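Local coordinates for Ycf54 protein (PDB 3HZE) that is of unknown function but belongs to the Ycf54 family and folds as a four-stranded antiparallel sheet with helices packed against it, at residues Tyr5-Ser10 and Ala66-Thr71. Numbering follows the deposited sequence.
Sequences YYILAS and AAIIST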
loop_
_atom_site.group_PDB
_atom_site.type_symbol
_atom_site.label_atom_id
_atom_site.label_comp_id
_atom_site.label_asym_id
_atom_site.label_seq_id
_atom_site.Cartn_x
_atom_site.Cartn_y
_atom_site.Cartn_z
ATOM N N TYR A 5 -2.634 7.296 -2.880
ATOM C CA TYR A 5 -2.067 7.491 -1.550
ATOM C C TYR A 5 -1.601 6.121 -1.079
ATOM O O TYR A 5 -2.176 5.100 -1.471
ATOM C CB TYR A 5 -3.133 8.048 -0.608
ATOM C CG TYR A 5 -3.747 9.331 -1.114
ATOM C CD1 TYR A 5 -3.134 10.560 -0.880
ATOM C CD2 TYR A 5 -4.917 9.314 -1.872
ATOM C CE1 TYR A 5 -3.673 11.747 -1.391
ATOM C CE2 TYR A 5 -5.464 10.493 -2.394
ATOM C CZ TYR A 5 -4.835 11.706 -2.146
ATOM O OH TYR A 5 -5.369 12.871 -2.658
ATOM N N TYR A 6 -0.575 6.072 -0.238
ATOM C CA TYR A 6 -0.089 4.766 0.189
ATOM C C TYR A 6 0.661 4.759 1.503
ATOM O O TYR A 6 1.195 5.779 1.934
ATOM C CB TYR A 6 0.852 4.211 -0.885
ATOM C CG TYR A 6 2.147 5.001 -0.986
ATOM C CD1 TYR A 6 3.197 4.781 -0.097
ATOM C CD2 TYR A 6 2.289 6.021 -1.927
ATOM C CE1 TYR A 6 4.362 5.566 -0.142
ATOM C CE2 TYR A 6 3.441 6.805 -1.981
ATOM C CZ TYR A 6 4.470 6.573 -1.085
ATOM O OH TYR A 6 5.600 7.354 -1.142
ATOM N N ILE A 7 0.692 3.596 2.144
ATOM C CA ILE A 7 1.493 3.429 3.339
ATOM C C ILE A 7 2.512 2.383 2.878
ATOM O O ILE A 7 2.192 1.511 2.065
ATOM C CB ILE A 7 0.717 2.886 4.560
ATOM C CG1 ILE A 7 -0.041 1.613 4.192
ATOM C CG2 ILE A 7 -0.180 3.978 5.128
ATOM C CD1 ILE A 7 -0.430 0.774 5.401
ATOM N N LEU A 8 3.738 2.487 3.364
ATOM C CA LEU A 8 4.777 1.546 2.984
ATOM C C LEU A 8 5.413 0.958 4.237
ATOM O O LEU A 8 5.695 1.683 5.178
ATOM C CB LEU A 8 5.843 2.269 2.150
ATOM C CG LEU A 8 7.104 1.510 1.738
ATOM C CD1 LEU A 8 6.750 0.421 0.721
ATOM C CD2 LEU A 8 8.101 2.507 1.132
ATOM N N ALA A 9 5.620 -0.355 4.257
ATOM C CA ALA A 9 6.248 -0.998 5.410
ATOM C C ALA A 9 6.885 -2.318 5.009
ATOM O O ALA A 9 6.579 -2.874 3.947
ATOM C CB ALA A 9 5.214 -1.238 6.509
ATOM N N SER A 10 7.755 -2.833 5.871
ATOM C CA SER A 10 8.415 -4.100 5.594
ATOM C C SER A 10 7.365 -5.202 5.681
ATOM O O SER A 10 6.378 -5.073 6.411
ATOM C CB SER A 10 9.521 -4.358 6.625
ATOM O OG SER A 10 8.970 -4.550 7.916
ATOM N N ALA A 66 6.207 -3.856 1.326
ATOM C CA ALA A 66 4.919 -3.935 0.670
ATOM C C ALA A 66 4.201 -2.613 0.886
ATOM O O ALA A 66 4.410 -1.938 1.893
ATOM C CB ALA A 66 4.093 -5.076 1.245
ATOM N N ALA A 67 3.357 -2.244 -0.066
ATOM C CA ALA A 67 2.608 -1.016 0.055
ATOM C C ALA A 67 1.122 -1.308 0.011
ATOM O O ALA A 67 0.693 -2.297 -0.575
ATOM C CB ALA A 67 2.970 -0.066 -1.085
ATOM N N ILE A 68 0.343 -0.463 0.673
ATOM C CA ILE A 68 -1.106 -0.580 0.595
ATOM C C ILE A 68 -1.415 0.729 -0.115
ATOM O O ILE A 68 -1.103 1.800 0.398
ATOM C CB ILE A 68 -1.792 -0.616 1.969
ATOM C CG1 ILE A 68 -1.610 -1.995 2.610
ATOM C CG2 ILE A 68 -3.290 -0.361 1.804
ATOM C CD1 ILE A 68 -0.210 -2.307 3.067
ATOM N N ILE A 69 -1.981 0.635 -1.312
ATOM C CA ILE A 69 -2.282 1.813 -2.109
ATOM C C ILE A 69 -3.783 2.003 -2.272
ATOM O O ILE A 69 -4.526 1.027 -2.397
ATOM C CB ILE A 69 -1.611 1.683 -3.495
ATOM C CG1 ILE A 69 -0.117 1.399 -3.307
ATOM C CG2 ILE A 69 -1.805 2.963 -4.305
ATOM C CD1 ILE A 69 0.622 1.092 -4.596
ATOM N N SER A 70 -4.226 3.258 -2.269
ATOM C CA SER A 70 -5.646 3.555 -2.413
ATOM C C SER A 70 -5.890 4.962 -2.941
ATOM O O SER A 70 -5.093 5.872 -2.706
ATOM C CB SER A 70 -6.358 3.406 -1.063
ATOM O OG SER A 70 -7.739 3.730 -1.178
ATOM N N THR A 71 -6.990 5.146 -3.659
ATOM C CA THR A 71 -7.305 6.473 -4.159
ATOM C C THR A 71 -8.119 7.222 -3.106
ATOM O O THR A 71 -8.490 8.382 -3.298
ATOM C CB THR A 71 -8.077 6.411 -5.483
ATOM O OG1 THR A 71 -9.149 5.469 -5.370
ATOM C CG2 THR A 71 -7.142 5.991 -6.614
#
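The two central strands of a four-stranded antiparallel sheet meet where Tyr-5 to Ala-9 pair with Ala-66 to Ser-70, a worked example of how such a sheet sorts its side chains. Hydrogen-bonded pairs, Tyr-5 with Ser-70, Ile-7 with Ile-68 and Ala-9 with Ala-66, each join by two backbone bonds, among them Tyr-5 N to Ser-70 O at 2.8 Å. Their side chains share one face, against which helix 73-83 and Leu-14 pack. Here Ile-7 and Ile-68 run alongside each other, and both touch Leu-79; with chi1 at 52°, CG1 of Ile-7 is tucked between its own N and carbonyl carbon, which brings it to 3.6 Å from Ile-68 CB and carries CD1 on to Ile-68 CD1. The non-hydrogen-bonded pairs turn to the other face. Tyr-6 CB rests on Ile-69 CG1 at 3.8 Å, while the phenol leads away to bond Gln-57 and meet Phe-48; beyond it Leu-8, paired with Ala-67, brings CD1 to 3.5 Å from Ala-66 O. At the strand end the Tyr-5 ring passes alongside the chain leaving Ser-70 and touches Gln-73 and Ile-76 of helix 73-83. An alanine in place of Tyr-5 would probably open a gap between the strand and helix 73-83, leaving Gln-73 and Ile-76 without the ring they touch. The ring meets Thr-71 with its edge: Thr-71 O lies in the ring plane, 3.8 Å from Tyr-5 CE2.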